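Extracellular solute-binding protein, family 1 (Bifidobacterium longum subsp. infantis, PDB 6FTH) probably binds human milk oligosaccharides outside the cell and delivers them to an ABC transporter for uptake. Local coordinates at residues V388-Y393 with G421-D426; A468-V473 with L501-N506. One frame throughout, in Å; residues are numbered along the deposited sequence.

Contact 1: residues V388-Y393 with G421-D426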
ATOM      1  N   VAL A 388       8.997  -0.289 -22.672  1.00 12.88           N
ATOM      2  CA  VAL A 388      10.032  -0.810 -21.790  1.00 14.94           C
ATOM      3  C   VAL A 388      10.617  -2.087 -22.390  1.00 15.69           C
ATOM      4  O   VAL A 388       9.887  -2.975 -22.853  1.00 15.94           O
ATOM      5  CB  VAL A 388       9.453  -1.090 -20.395  1.00 14.28           C
ATOM      6  CG1 VAL A 388      10.530  -1.692 -19.458  1.00 15.42           C
ATOM      7  CG2 VAL A 388       8.871   0.169 -19.792  1.00 14.36           C
ATOM      8  N   ASP A 389      11.944  -2.189 -22.359  1.00 14.30           N
ATOM      9  CA  ASP A 389      12.627  -3.446 -22.657  1.00 16.55           C
ATOM     10  C   ASP A 389      12.512  -4.297 -21.399  1.00 16.97           C
ATOM     11  O   ASP A 389      13.240  -4.091 -20.425  1.00 15.59           O
ATOM     12  CB  ASP A 389      14.081  -3.154 -23.009  1.00 17.90           C
ATOM     13  CG  ASP A 389      14.842  -4.385 -23.454  1.00 21.26           C
ATOM     14  OD1 ASP A 389      14.523  -5.493 -22.989  1.00 19.48           O
ATOM     15  OD2 ASP A 389      15.785  -4.227 -24.267  1.00 23.36           O
ATOM     16  N   GLU A 390      11.561  -5.226 -21.402  1.00 14.49           N
ATOM     17  CA  GLU A 390      11.184  -5.936 -20.182  1.00 15.70           C
ATOM     18  C   GLU A 390      12.327  -6.767 -19.623  1.00 16.07           C
ATOM     19  O   GLU A 390      12.563  -6.766 -18.406  1.00 17.00           O
ATOM     20  CB  GLU A 390       9.968  -6.815 -20.457  1.00 16.92           C
ATOM     21  CG  GLU A 390       8.722  -6.013 -20.803  1.00 17.19           C
ATOM     22  CD  GLU A 390       7.604  -6.855 -21.334  1.00 22.55           C
ATOM     23  OE1 GLU A 390       7.512  -8.043 -20.959  1.00 26.46           O
ATOM     24  OE2 GLU A 390       6.810  -6.304 -22.131  1.00 26.50           O
ATOM     25  N   ASP A 391      13.046  -7.497 -20.486  1.00 16.84           N
ATOM     26  CA  ASP A 391      14.130  -8.333 -19.985  1.00 17.34           C
ATOM     27  C   ASP A 391      15.269  -7.492 -19.442  1.00 17.15           C
ATOM     28  O   ASP A 391      15.911  -7.862 -18.451  1.00 16.42           O
ATOM     29  CB  ASP A 391      14.637  -9.253 -21.091  1.00 17.41           C
ATOM     30  CG  ASP A 391      13.632 -10.307 -21.472  1.00 21.65           C
ATOM     31  OD1 ASP A 391      12.693 -10.561 -20.673  1.00 23.07           O
ATOM     32  OD2 ASP A 391      13.784 -10.894 -22.566  1.00 21.69           O
ATOM     33  N   LYS A 392      15.543  -6.364 -20.083  1.00 15.98           N
ATOM     34  CA  LYS A 392      16.613  -5.486 -19.623  1.00 16.48           C
ATOM     35  C   LYS A 392      16.252  -4.841 -18.289  1.00 16.33           C
ATOM     36  O   LYS A 392      17.109  -4.673 -17.412  1.00 18.30           O
ATOM     37  CB  LYS A 392      16.876  -4.416 -20.673  1.00 19.23           C
ATOM     38  CG  LYS A 392      18.175  -3.646 -20.449  1.00 21.30           C
ATOM     39  CD  LYS A 392      18.495  -2.743 -21.635  1.00 20.31           C
ATOM     40  CE  LYS A 392      19.717  -1.866 -21.389  1.00 24.01           C
ATOM     41  NZ  LYS A 392      19.923  -0.877 -22.512  1.00 22.97           N
ATOM     42  N   TYR A 393      14.982  -4.481 -18.125  1.00 15.65           N
ATOM     43  CA  TYR A 393      14.496  -3.926 -16.864  1.00 15.39           C
ATOM     44  C   TYR A 393      14.706  -4.911 -15.720  1.00 18.43           C
ATOM     45  O   TYR A 393      15.244  -4.554 -14.667  1.00 16.76           O
ATOM     46  CB  TYR A 393      13.012  -3.586 -17.052  1.00 15.96           C
ATOM     47  CG  TYR A 393      12.280  -2.986 -15.881  1.00 15.99           C
ATOM     48  CD1 TYR A 393      12.018  -3.730 -14.744  1.00 19.61           C
ATOM     49  CD2 TYR A 393      11.801  -1.680 -15.949  1.00 15.67           C
ATOM     50  CE1 TYR A 393      11.335  -3.181 -13.684  1.00 21.25           C
ATOM     51  CE2 TYR A 393      11.101  -1.121 -14.895  1.00 18.62           C
ATOM     52  CZ  TYR A 393      10.875  -1.882 -13.772  1.00 18.75           C
ATOM     53  OH  TYR A 393      10.195  -1.357 -12.694  1.00 22.02           O
ATOM     54  N   GLY A 421       4.964  -2.561 -21.417  1.00 11.89           N
ATOM     55  CA  GLY A 421       6.037  -3.284 -20.776  1.00 14.00           C
ATOM     56  C   GLY A 421       6.320  -2.948 -19.331  1.00 13.46           C
ATOM     57  O   GLY A 421       7.401  -3.294 -18.836  1.00 15.11           O
ATOM     58  N   ASP A 422       5.417  -2.254 -18.641  1.00 12.40           N
ATOM     59  CA  ASP A 422       5.485  -2.123 -17.184  1.00 11.05           C
ATOM     60  C   ASP A 422       4.785  -3.362 -16.672  1.00 13.43           C
ATOM     61  O   ASP A 422       3.568  -3.383 -16.458  1.00 14.87           O
ATOM     62  CB  ASP A 422       4.802  -0.863 -16.671  1.00 12.09           C
ATOM     63  CG  ASP A 422       4.713  -0.836 -15.173  1.00 15.01           C
ATOM     64  OD1 ASP A 422       5.307  -1.717 -14.506  1.00 15.75           O
ATOM     65  OD2 ASP A 422       4.078   0.108 -14.639  1.00 15.48           O
ATOM     66  N   VAL A 423       5.553  -4.433 -16.526  1.00 13.78           N
ATOM     67  CA  VAL A 423       4.968  -5.743 -16.246  1.00 15.83           C
ATOM     68  C   VAL A 423       4.290  -5.761 -14.877  1.00 15.34           C
ATOM     69  O   VAL A 423       3.247  -6.417 -14.691  1.00 14.92           O
ATOM     70  CB  VAL A 423       6.073  -6.807 -16.372  1.00 19.06           C
ATOM     71  CG1 VAL A 423       5.628  -8.147 -15.877  1.00 24.56           C
ATOM     72  CG2 VAL A 423       6.527  -6.901 -17.840  1.00 22.99           C
ATOM     73  N   ASP A 424       4.870  -5.065 -13.898  1.00 13.62           N
ATOM     74  CA  ASP A 424       4.233  -5.013 -12.582  1.00 14.46           C
ATOM     75  C   ASP A 424       2.862  -4.341 -12.676  1.00 14.22           C
ATOM     76  O   ASP A 424       1.876  -4.846 -12.129  1.00 13.09           O
ATOM     77  CB  ASP A 424       5.141  -4.317 -11.569  1.00 14.14           C
ATOM     78  CG  ASP A 424       4.659  -4.515 -10.122  1.00 21.08           C
ATOM     79  OD1 ASP A 424       4.237  -5.651  -9.796  1.00 18.67           O
ATOM     80  OD2 ASP A 424       4.695  -3.547  -9.328  1.00 21.22           O
ATOM     81  N   GLY A 425       2.774  -3.212 -13.379  1.00 13.21           N
ATOM     82  CA  GLY A 425       1.482  -2.565 -13.558  1.00 14.58           C
ATOM     83  C   GLY A 425       0.484  -3.425 -14.316  1.00 15.10           C
ATOM     84  O   GLY A 425      -0.700  -3.496 -13.959  1.00 14.41           O
ATOM     85  N   ASP A 426       0.942  -4.097 -15.381  1.00 13.22           N
ATOM     86  CA  ASP A 426       0.060  -4.984 -16.135  1.00 11.99           C
ATOM     87  C   ASP A 426      -0.463  -6.093 -15.227  1.00 13.91           C
ATOM     88  O   ASP A 426      -1.656  -6.440 -15.276  1.00 14.78           O
ATOM     89  CB  ASP A 426       0.819  -5.622 -17.304  1.00 13.70           C
ATOM     90  CG  ASP A 426       1.244  -4.628 -18.369  1.00 15.56           C
ATOM     91  OD1 ASP A 426       0.777  -3.457 -18.414  1.00 15.55           O
ATOM     92  OD2 ASP A 426       2.075  -5.080 -19.204  1.00 17.86           O
TER
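Three side-chain carbons crowd the carbonyl oxygen of G421: V388 CB lies 3.4 Å from G421 O, V388 CG1 3.6 Å from it, and E390 CG, also at 3.6 Å, closes in from the same segment. G421 itself is tightly placed. With phi at 97° it holds a conformation that suits glycine, and a side chain here would run into the carbonyl oxygen of V388. E390 OE2 comes to 3.4 Å from G421 CA. The glutamate's first torsion sets CG beside its own backbone N, and the chain then runs extended, crossing V423 at about a right angle, with E390 OE1 3.5 Å from V423 CG2. The carboxylate therefore meets carbon rather than a charge across this contact. Each segment also illustrates helix N-capping. D389 OD1 accepts K392 N at 3.2 Å, and D422 OD1 accepts G425 N at 3.1 Å over a nearly straight path (173°); both N-H groups arrive from above the carboxylate plane. The second oxygen of D422 is hydrogen-bonded to the hydroxyl of Y148. Backbone bonding between V388 and K420 links the end of strand 385-388 to strand 418-420, and helices 390-398 and 423-432 start just beyond this pairing, while L371 and F370 of helix 363-371 touch V388 and D422.

Contact 2: residues A468-V473 with L501-N506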
ATOM      1  N   ALA A 468      -0.761   2.699  20.278  1.00 17.70           N
ATOM      2  CA  ALA A 468       0.391   1.909  20.704  1.00 20.81           C
ATOM      3  C   ALA A 468      -0.009   0.908  21.776  1.00 20.00           C
ATOM      4  O   ALA A 468       0.479  -0.226  21.793  1.00 22.75           O
ATOM      5  CB  ALA A 468       1.506   2.820  21.204  1.00 21.30           C
ATOM      6  N   GLN A 469      -0.905   1.304  22.681  1.00 15.90           N
ATOM      7  CA  GLN A 469      -1.346   0.387  23.716  1.00 16.45           C
ATOM      8  C   GLN A 469      -2.408  -0.569  23.198  1.00 16.72           C
ATOM      9  O   GLN A 469      -2.385  -1.773  23.501  1.00 17.61           O
ATOM     10  CB  GLN A 469      -1.893   1.178  24.915  1.00 20.08           C
ATOM     11  CG  GLN A 469      -0.928   2.240  25.447  1.00 20.07           C
ATOM     12  CD  GLN A 469       0.412   1.635  25.852  1.00 15.31           C
ATOM     13  OE1 GLN A 469       0.474   0.493  26.304  1.00 22.83           O
ATOM     14  NE2 GLN A 469       1.477   2.366  25.619  1.00 21.19           N
ATOM     15  N   ILE A 470      -3.347  -0.044  22.400  1.00 15.02           N
ATOM     16  CA  ILE A 470      -4.400  -0.878  21.827  1.00 15.88           C
ATOM     17  C   ILE A 470      -3.791  -2.014  21.010  1.00 14.13           C
ATOM     18  O   ILE A 470      -4.232  -3.168  21.096  1.00 15.40           O
ATOM     19  CB  ILE A 470      -5.330   0.001  20.965  1.00 13.27           C
ATOM     20  CG1 ILE A 470      -6.182   0.926  21.841  1.00 14.56           C
ATOM     21  CG2 ILE A 470      -6.224  -0.847  20.056  1.00 17.04           C
ATOM     22  CD1 ILE A 470      -6.781   2.081  21.080  1.00 14.35           C
ATOM     23  N   SER A 471      -2.770  -1.703  20.214  1.00 16.02           N
ATOM     24  CA  SER A 471      -2.268  -2.696  19.275  1.00 17.50           C
ATOM     25  C   SER A 471      -1.646  -3.883  19.994  1.00 19.48           C
ATOM     26  O   SER A 471      -1.769  -5.023  19.520  1.00 21.13           O
ATOM     27  CB  SER A 471      -1.294  -2.057  18.296  1.00 20.59           C
ATOM     28  OG  SER A 471      -0.189  -1.487  18.940  1.00 25.95           O
ATOM     29  N   ASN A 472      -0.993  -3.650  21.138  1.00 19.07           N
ATOM     30  CA  ASN A 472      -0.405  -4.760  21.883  1.00 19.99           C
ATOM     31  C   ASN A 472      -1.475  -5.759  22.299  1.00 20.04           C
ATOM     32  O   ASN A 472      -1.291  -6.976  22.170  1.00 20.09           O
ATOM     33  CB  ASN A 472       0.320  -4.260  23.132  1.00 22.66           C
ATOM     34  CG  ASN A 472       1.531  -3.397  22.830  1.00 27.59           C
ATOM     35  OD1 ASN A 472       2.218  -3.577  21.828  1.00 31.43           O
ATOM     36  ND2 ASN A 472       1.816  -2.460  23.737  1.00 33.66           N
ATOM     37  N   VAL A 473      -2.608  -5.267  22.805  1.00 16.44           N
ATOM     38  CA  VAL A 473      -3.690  -6.152  23.213  1.00 15.23           C
ATOM     39  C   VAL A 473      -4.277  -6.858  22.004  1.00 15.27           C
ATOM     40  O   VAL A 473      -4.480  -8.075  22.018  1.00 17.62           O
ATOM     41  CB  VAL A 473      -4.766  -5.366  23.987  1.00 15.83           C
ATOM     42  CG1 VAL A 473      -5.979  -6.236  24.323  1.00 16.75           C
ATOM     43  CG2 VAL A 473      -4.153  -4.726  25.254  1.00 17.62           C
ATOM     44  N   LEU A 501      -8.231   1.874  27.022  1.00 14.73           N
ATOM     45  CA  LEU A 501      -7.041   2.360  26.352  1.00 15.17           C
ATOM     46  C   LEU A 501      -7.335   3.463  25.339  1.00 14.11           C
ATOM     47  O   LEU A 501      -6.428   3.911  24.634  1.00 16.79           O
ATOM     48  CB  LEU A 501      -6.301   1.171  25.700  1.00 14.56           C
ATOM     49  CG  LEU A 501      -5.857   0.071  26.672  1.00 13.28           C
ATOM     50  CD1 LEU A 501      -5.283  -1.108  25.909  1.00 16.36           C
ATOM     51  CD2 LEU A 501      -4.790   0.634  27.621  1.00 15.90           C
ATOM     52  N   GLY A 502      -8.583   3.929  25.271  1.00 14.20           N
ATOM     53  CA  GLY A 502      -8.924   5.078  24.458  1.00 13.15           C
ATOM     54  C   GLY A 502      -9.535   4.767  23.105  1.00 12.89           C
ATOM     55  O   GLY A 502      -9.619   5.671  22.278  1.00 14.85           O
ATOM     56  N   LEU A 503      -9.933   3.511  22.846  1.00 12.99           N
ATOM     57  CA  LEU A 503     -10.483   3.189  21.524  1.00 12.66           C
ATOM     58  C   LEU A 503     -11.614   4.129  21.131  1.00 13.45           C
ATOM     59  O   LEU A 503     -11.665   4.587  19.983  1.00 12.86           O
ATOM     60  CB  LEU A 503     -10.954   1.740  21.468  1.00 12.77           C
ATOM     61  CG  LEU A 503     -11.516   1.295  20.118  1.00 12.10           C
ATOM     62  CD1 LEU A 503     -10.461   1.428  19.076  1.00 14.58           C
ATOM     63  CD2 LEU A 503     -11.996  -0.139  20.176  1.00 15.65           C
ATOM     64  N   GLN A 504     -12.535   4.416  22.055  1.00 12.55           N
ATOM     65  CA  GLN A 504     -13.699   5.228  21.684  1.00 14.37           C
ATOM     66  C   GLN A 504     -13.323   6.685  21.459  1.00 13.43           C
ATOM     67  O   GLN A 504     -13.975   7.372  20.655  1.00 12.72           O
ATOM     68  CB  GLN A 504     -14.812   5.105  22.716  1.00 13.96           C
ATOM     69  CG  GLN A 504     -15.325   3.722  22.907  1.00 18.08           C
ATOM     70  CD  GLN A 504     -15.692   3.087  21.606  1.00 19.48           C
ATOM     71  OE1 GLN A 504     -16.339   3.706  20.762  1.00 20.67           O
ATOM     72  NE2 GLN A 504     -15.239   1.859  21.404  1.00 23.75           N
ATOM     73  N   GLU A 505     -12.271   7.178  22.126  1.00 12.25           N
ATOM     74  CA  GLU A 505     -11.723   8.483  21.792  1.00 11.55           C
ATOM     75  C   GLU A 505     -11.193   8.478  20.365  1.00 12.84           C
ATOM     76  O   GLU A 505     -11.409   9.421  19.594  1.00 12.84           O
ATOM     77  CB  GLU A 505     -10.601   8.845  22.775  1.00 13.78           C
ATOM     78  CG  GLU A 505      -9.929  10.190  22.476  1.00 14.40           C
ATOM     79  CD  GLU A 505      -8.829  10.550  23.478  1.00 18.83           C
ATOM     80  OE1 GLU A 505      -8.167   9.617  24.012  1.00 16.60           O
ATOM     81  OE2 GLU A 505      -8.631  11.768  23.713  1.00 20.73           O
ATOM     82  N   ASN A 506     -10.483   7.412  19.998  1.00 12.04           N
ATOM     83  CA  ASN A 506      -9.946   7.318  18.647  1.00 12.74           C
ATOM     84  C   ASN A 506     -11.067   7.275  17.608  1.00 11.12           C
ATOM     85  O   ASN A 506     -10.963   7.906  16.553  1.00 11.45           O
ATOM     86  CB  ASN A 506      -9.057   6.068  18.530  1.00 12.59           C
ATOM     87  CG  ASN A 506      -7.681   6.252  19.130  1.00 16.94           C
ATOM     88  OD1 ASN A 506      -7.441   7.167  19.891  1.00 14.39           O
ATOM     89  ND2 ASN A 506      -6.750   5.390  18.732  1.00 18.57           N
TER
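The tip of I470 is set against the faces of two flat amide groups: CD1 lies over a face of the G502-L503 peptide, 3.9 Å from L503 N, and over a face of the N506 carboxamide at its nitrogen end, 4.1 Å from N506 ND2. The N506 oxygen, for its part, accepts a hydrogen bond from N466 ND2, which helps to fix the turn of that amide. The peptide belongs to a Schellman motif that ends helix 487-500, with G502 as the C-prime residue at positive phi (99°); the same glycine is the N-cap position of helix 503-518, making this a tight helix-to-helix corner packed on the long helix 457-484. Chi2 of I470, at 162°, carries CD1 outward into the corner, and the side chain slides past that of L501 in the opposite direction, I470 CG1 being 3.9 Å from L501 CB. I470 CD1 also approaches L503 CB at 4.2 Å. An alanine in place of I470 would probably open a gap between L501 and L503 and strip the N506 amide of the apolar cover on that face. L501 spreads its two methyl groups over the long helix: CD2 meets Q469 CB at 4.0 Å. V473, which also touches Y494 and L498 of helix 487-500, brings its CG2 to 3.8 Å from L501 CD1, and L501 CD1 also lies 3.8 Å from the backbone oxygen Q469 O.

Overall arrangement
Contacts 1 and 2 lie on opposite sides of the chain's centre, their own centres 43 Å apart and their nearest atoms about 28 Å apart, so neither touches the other. They follow in series: 388-393 with 421-426 is complete before 468-473 with 501-506 begins. In each, 27 residues separate the paired segments, but the connections differ. Contact 1 spans a largely irregular stretch and joins the starts of helices 390-398 and 423-432 beside short strands; contact 2 is bridged almost wholly by helix and unites the final three helices, 457-484, 487-500 and 503-518. Each contact thus joins pieces close in sequence, and the two fall in separate regions of the C-terminal part of this solute-binding protein.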